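PDB 2WSM: hydrogenase expression/formation protein (HypB) from Archaeoglobus fulgidus, which probably acts as a nickel- and zinc-binding GTPase in hydrogenase maturation, dimerizing in a GTP-dependent way. Local coordinates for residues A[89-92]-A[93-97]; A[128-131]-A[132-135]. All blocks are in the same frame, centred on the assembly; numbering follows the deposited sequence.

Contact 1 of 2, residues A[89-92]-A[93-97]; sequences GKEC and HLDAH
The imidazole of His93 carries Glu91 CB over one face, 4.2 Å above the ring plane and offset toward its rim. The Glu91 carboxylate comes to the ring obliquely, its plane turned 69° from the imidazole, with OE1 3.2 Å from His93 CE1. At the edge lies Cys92 SG, whose closest ring atom is His93 CD2. His93 ND1 donates to Leu94 O at 2.6 Å, nearly straight at 174°; the oxygen lies in the ring plane, while the donor stands above the carbonyl plane, and this bond fixes the ring's rotation. Glu91, extended beyond CG, reaches along the turn until OE1 is 2.8 Å from Asp95 OD2, the two side chains crossing at about a right angle, their carboxylate planes 54° apart. Oxygens so close probably mean that one acid holds a proton. Asp95 OD1 meanwhile caps the backbone N of Met98, the N-cap bond of helix 96-100. Cys92 and His93 pack on His93 and Cys92 of the second subunit, and Cys92 is joined to Cys122 by a disulfide. The His93 ring also stacks on Phe126. The turn runs from strand 82-85, outermost in this chain's sheet, into helix 96-100, which lies against helix 12-28.

Contact 2 of 2, residues A[128-131]-A[132-135]; sequences LGEN and YRVV
Glu130 and Arg133 face each other as stacked flat groups: their side chains cross at about a right angle, yet the carboxylate and guanidinium planes are only 28° apart. Glu130 CG lies 3.5 Å above the centre of the guanidinium, and OE1 sits over the same group, 2.8 Å from Arg133 NH1. The salt bridge is therefore made from above the guanidinium plane. Both chains fold to reach this arrangement. Glu130 bends at its second torsion (chi2 -87°), and Arg133 bends at its second and third torsions, returning its guanidinium toward the preceding turn, where NH2 comes within 3.1 Å of Glu130 O.

The other carboxylate oxygen, OE2, accepts from Leu128 N at 2.7 Å through its syn lone pair, although the bond is bent to 132°. OE1 also takes a hydrogen bond from Asn34 ND2, so the buried carboxylate is gripped at both oxygens.

Tyr132 points its ring the other way, with Asn131 O over one face, 3.2 Å from Tyr132 CG. Asn131 CB packs against the same ring, 3.4 Å from CD1, while Asn131 OD1 accepts from Ala32 N.

The turn leads from the loop after strand 111-118 into strand 132-138, which pairs in parallel with the central strand 31-37 through Ala32 and Asn34. On its other side runs strand 158-162; Arg133 N is bonded to Asp157, just before that strand, and helix 201-212 packs on Tyr132 and Val134.

The centre of contact 1 is about 15 Å from the centre of the chain, at the subunit interface, whereas that of contact 2 is about 8 Å from it; contact 2 feeds a strand well inside the parallel sheet and is touched by no other chain. Both are partly buried turns ahead of a regular element, a helix in 93-97 and a strand in 132-135. Their chemistry diverges: two acids approach each other in contact 1, while in contact 2 an acid is matched by an arginine. The two meet directly, Leu128 CD2 packing 3.6 Å from Asp95 C, and helix 12-28 serves both, Asn21 bonding to Ala96 O and to Leu128 O.

Contact 1 of 2, residues A[89-92]-A[93-97]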
ATOM      1  N   GLY A  89      -1.716  15.208  -3.400  1.00 38.63           N
ATOM      2  CA  GLY A  89      -2.635  15.579  -2.339  1.00 34.70           C
ATOM      3  C   GLY A  89      -2.543  14.701  -1.103  1.00 37.65           C
ATOM      4  O   GLY A  89      -1.528  14.678  -0.400  1.00 31.49           O
ATOM      5  N   LYS A  90      -3.615  13.965  -0.841  1.00 41.48           N
ATOM      6  CA  LYS A  90      -3.713  13.187   0.384  1.00 41.99           C
ATOM      7  C   LYS A  90      -3.460  11.696   0.168  1.00 38.34           C
ATOM      8  O   LYS A  90      -3.545  10.909   1.111  1.00 39.34           O
ATOM      9  CB  LYS A  90      -5.090  13.391   1.016  1.00 48.00           C
ATOM     10  CG  LYS A  90      -5.516  14.845   1.125  1.00 50.27           C
ATOM     11  CD  LYS A  90      -6.916  14.954   1.720  1.00 54.76           C
ATOM     12  CE  LYS A  90      -7.391  16.399   1.807  1.00 52.26           C
ATOM     13  NZ  LYS A  90      -8.814  16.477   2.251  1.00 49.84           N
ATOM     14  N   GLU A  91      -3.142  11.311  -1.065  1.00 40.24           N
ATOM     15  CA  GLU A  91      -2.987   9.898  -1.403  1.00 30.68           C
ATOM     16  C   GLU A  91      -1.566   9.361  -1.167  1.00 33.01           C
ATOM     17  O   GLU A  91      -0.574  10.065  -1.362  1.00 29.70           O
ATOM     18  CB  GLU A  91      -3.460   9.633  -2.838  1.00 33.61           C
ATOM     19  CG  GLU A  91      -4.924  10.030  -3.097  1.00 28.51           C
ATOM     20  CD  GLU A  91      -5.383   9.727  -4.517  1.00 36.60           C
ATOM     21  OE1 GLU A  91      -5.210   8.576  -4.983  1.00 31.74           O
ATOM     22  OE2 GLU A  91      -5.925  10.644  -5.173  1.00 40.64           O
ATOM     23  N   CYS A  92      -1.478   8.109  -0.730  1.00 30.26           N
ATOM     24  CA  CYS A  92      -0.186   7.471  -0.487  1.00 27.11           C
ATOM     25  C   CYS A  92       0.298   6.717  -1.721  1.00 21.68           C
ATOM     26  O   CYS A  92       1.044   5.753  -1.605  1.00 19.17           O
ATOM     27  CB  CYS A  92      -0.297   6.502   0.693  1.00 29.45           C
ATOM     28  SG  CYS A  92      -1.668   5.305   0.557  1.00 32.24           S
ATOM     29  N   HIS A  93      -0.138   7.157  -2.901  1.00 23.88           N
ATOM     30  CA  HIS A  93       0.175   6.464  -4.150  1.00 21.65           C
ATOM     31  C   HIS A  93      -0.326   7.291  -5.329  1.00 22.91           C
ATOM     32  O   HIS A  93      -1.255   8.068  -5.178  1.00 27.38           O
ATOM     33  CB  HIS A  93      -0.565   5.129  -4.177  1.00 21.60           C
ATOM     34  CG  HIS A  93      -2.053   5.288  -4.233  1.00 26.26           C
ATOM     35  ND1 HIS A  93      -2.738   5.458  -5.417  1.00 29.68           N
ATOM     36  CD2 HIS A  93      -2.981   5.352  -3.250  1.00 25.23           C
ATOM     37  CE1 HIS A  93      -4.027   5.593  -5.162  1.00 24.17           C
ATOM     38  NE2 HIS A  93      -4.200   5.536  -3.855  1.00 24.01           N
ATOM     39  N   LEU A  94       0.261   7.103  -6.506  1.00 19.40           N
ATOM     40  CA  LEU A  94      -0.308   7.675  -7.721  1.00 22.98           C
ATOM     41  C   LEU A  94      -1.499   6.825  -8.178  1.00 29.78           C
ATOM     42  O   LEU A  94      -1.640   5.666  -7.781  1.00 23.30           O
ATOM     43  CB  LEU A  94       0.725   7.752  -8.847  1.00 20.21           C
ATOM     44  CG  LEU A  94       2.097   8.391  -8.587  1.00 22.74           C
ATOM     45  CD1 LEU A  94       3.007   8.225  -9.806  1.00 18.00           C
ATOM     46  CD2 LEU A  94       1.977   9.860  -8.197  1.00 18.77           C
ATOM     47  N   ASP A  95      -2.362   7.413  -9.001  1.00 25.61           N
ATOM     48  CA  ASP A  95      -3.430   6.659  -9.647  1.00 29.87           C
ATOM     49  C   ASP A  95      -3.575   7.156 -11.073  1.00 26.89           C
ATOM     50  O   ASP A  95      -3.004   8.184 -11.430  1.00 24.39           O
ATOM     51  CB  ASP A  95      -4.759   6.745  -8.875  1.00 22.80           C
ATOM     52  CG  ASP A  95      -5.239   8.170  -8.664  1.00 26.86           C
ATOM     53  OD1 ASP A  95      -4.906   9.066  -9.473  1.00 29.65           O
ATOM     54  OD2 ASP A  95      -5.963   8.396  -7.672  1.00 27.40           O
ATOM     55  N   ALA A  96      -4.321   6.417 -11.884  1.00 27.90           N
ATOM     56  CA  ALA A  96      -4.465   6.750 -13.295  1.00 27.14           C
ATOM     57  C   ALA A  96      -4.989   8.178 -13.505  1.00 22.20           C
ATOM     58  O   ALA A  96      -4.603   8.851 -14.456  1.00 23.68           O
ATOM     59  CB  ALA A  96      -5.352   5.730 -13.994  1.00 26.76           C
ATOM     60  N   HIS A  97      -5.849   8.637 -12.603  1.00 22.50           N
ATOM     61  CA  HIS A  97      -6.408   9.981 -12.705  1.00 28.36           C
ATOM     62  C   HIS A  97      -5.363  11.082 -12.591  1.00 26.58           C
ATOM     63  O   HIS A  97      -5.469  12.107 -13.261  1.00 29.26           O
ATOM     64  CB  HIS A  97      -7.508  10.214 -11.665  1.00 31.08           C
ATOM     65  CG  HIS A  97      -8.330  11.437 -11.932  1.00 36.89           C
ATOM     66  ND1 HIS A  97      -7.925  12.702 -11.564  1.00 40.87           N
ATOM     67  CD2 HIS A  97      -9.528  11.589 -12.547  1.00 41.48           C
ATOM     68  CE1 HIS A  97      -8.841  13.581 -11.934  1.00 42.76           C
ATOM     69  NE2 HIS A  97      -9.824  12.930 -12.531  1.00 45.11           N
TER

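Contact 2 of 2, residues A[128-131]-A[132-135]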
ATOM      1  N   LEU A 128      -1.406   2.433 -13.418  1.00 25.98           N
ATOM      2  CA  LEU A 128      -1.328   3.781 -13.965  1.00 26.12           C
ATOM      3  C   LEU A 128      -1.571   3.774 -15.472  1.00 27.00           C
ATOM      4  O   LEU A 128      -1.847   4.814 -16.071  1.00 26.83           O
ATOM      5  CB  LEU A 128       0.039   4.406 -13.656  1.00 23.89           C
ATOM      6  CG  LEU A 128       0.436   4.465 -12.177  1.00 23.66           C
ATOM      7  CD1 LEU A 128       1.745   5.216 -11.998  1.00 22.77           C
ATOM      8  CD2 LEU A 128      -0.673   5.103 -11.346  1.00 22.89           C
ATOM      9  N   GLY A 129      -1.468   2.591 -16.074  1.00 27.38           N
ATOM     10  CA  GLY A 129      -1.560   2.443 -17.512  1.00 26.22           C
ATOM     11  C   GLY A 129      -0.178   2.243 -18.089  1.00 26.21           C
ATOM     12  O   GLY A 129       0.025   2.317 -19.302  1.00 28.30           O
ATOM     13  N   GLU A 130       0.777   1.977 -17.202  1.00 26.10           N
ATOM     14  CA  GLU A 130       2.184   1.853 -17.567  1.00 22.82           C
ATOM     15  C   GLU A 130       2.542   0.561 -18.314  1.00 22.43           C
ATOM     16  O   GLU A 130       1.842  -0.444 -18.223  1.00 22.57           O
ATOM     17  CB  GLU A 130       3.056   1.983 -16.314  1.00 23.82           C
ATOM     18  CG  GLU A 130       2.995   0.798 -15.379  1.00 22.26           C
ATOM     19  CD  GLU A 130       1.867   0.883 -14.361  1.00 23.76           C
ATOM     20  OE1 GLU A 130       2.001   0.278 -13.282  1.00 22.21           O
ATOM     21  OE2 GLU A 130       0.844   1.540 -14.626  1.00 25.97           O
ATOM     22  N   ASN A 131       3.645   0.613 -19.050  1.00 20.94           N
ATOM     23  CA  ASN A 131       4.216  -0.551 -19.726  1.00 25.04           C
ATOM     24  C   ASN A 131       5.005  -1.481 -18.785  1.00 26.94           C
ATOM     25  O   ASN A 131       4.932  -2.704 -18.904  1.00 27.01           O
ATOM     26  CB  ASN A 131       5.140  -0.102 -20.872  1.00 22.16           C
ATOM     27  CG  ASN A 131       4.440   0.796 -21.878  1.00 26.46           C
ATOM     28  OD1 ASN A 131       3.958   1.883 -21.542  1.00 26.39           O
ATOM     29  ND2 ASN A 131       4.395   0.351 -23.131  1.00 26.95           N
ATOM     30  N   TYR A 132       5.773  -0.900 -17.869  1.00 23.19           N
ATOM     31  CA  TYR A 132       6.609  -1.677 -16.958  1.00 21.84           C
ATOM     32  C   TYR A 132       6.639  -1.116 -15.542  1.00 19.47           C
ATOM     33  O   TYR A 132       6.510   0.083 -15.327  1.00 22.10           O
ATOM     34  CB  TYR A 132       8.042  -1.784 -17.494  1.00 23.17           C
ATOM     35  CG  TYR A 132       8.097  -2.421 -18.855  1.00 29.25           C
ATOM     36  CD1 TYR A 132       7.987  -1.648 -20.006  1.00 28.93           C
ATOM     37  CD2 TYR A 132       8.232  -3.797 -18.992  1.00 27.40           C
ATOM     38  CE1 TYR A 132       8.017  -2.227 -21.258  1.00 31.00           C
ATOM     39  CE2 TYR A 132       8.263  -4.391 -20.242  1.00 29.76           C
ATOM     40  CZ  TYR A 132       8.153  -3.597 -21.370  1.00 31.86           C
ATOM     41  OH  TYR A 132       8.187  -4.170 -22.618  1.00 33.90           O
ATOM     42  N   ARG A 133       6.826  -2.007 -14.582  1.00 24.56           N
ATOM     43  CA  ARG A 133       6.918  -1.630 -13.185  1.00 25.22           C
ATOM     44  C   ARG A 133       8.325  -1.914 -12.677  1.00 22.97           C
ATOM     45  O   ARG A 133       8.849  -3.017 -12.835  1.00 23.59           O
ATOM     46  CB  ARG A 133       5.902  -2.423 -12.363  1.00 21.85           C
ATOM     47  CG  ARG A 133       4.472  -1.898 -12.438  1.00 31.59           C
ATOM     48  CD  ARG A 133       3.476  -3.007 -12.790  1.00 32.48           C
ATOM     49  NE  ARG A 133       3.317  -3.081 -14.244  1.00 40.12           N
ATOM     50  CZ  ARG A 133       2.232  -2.685 -14.906  1.00 32.96           C
ATOM     51  NH1 ARG A 133       1.177  -2.212 -14.250  1.00 35.45           N
ATOM     52  NH2 ARG A 133       2.195  -2.781 -16.227  1.00 34.73           N
ATOM     53  N   VAL A 134       8.939  -0.909 -12.074  1.00 19.59           N
ATOM     54  CA  VAL A 134      10.210  -1.105 -11.409  1.00 20.84           C
ATOM     55  C   VAL A 134      10.028  -0.825  -9.920  1.00 20.31           C
ATOM     56  O   VAL A 134       9.334   0.120  -9.526  1.00 21.48           O
ATOM     57  CB  VAL A 134      11.319  -0.221 -12.021  1.00 19.89           C
ATOM     58  CG1 VAL A 134      12.632  -0.399 -11.267  1.00 19.86           C
ATOM     59  CG2 VAL A 134      11.512  -0.569 -13.495  1.00 18.30           C
ATOM     60  N   VAL A 135      10.624  -1.671  -9.100  1.00 18.03           N
ATOM     61  CA  VAL A 135      10.589  -1.475  -7.666  1.00 19.14           C
ATOM     62  C   VAL A 135      12.019  -1.380  -7.171  1.00 20.82           C
ATOM     63  O   VAL A 135      12.803  -2.307  -7.346  1.00 23.07           O
ATOM     64  CB  VAL A 135       9.846  -2.613  -6.923  1.00 17.53           C
ATOM     65  CG1 VAL A 135       9.789  -2.305  -5.434  1.00 18.17           C
ATOM     66  CG2 VAL A 135       8.451  -2.790  -7.470  1.00 17.50           C
TER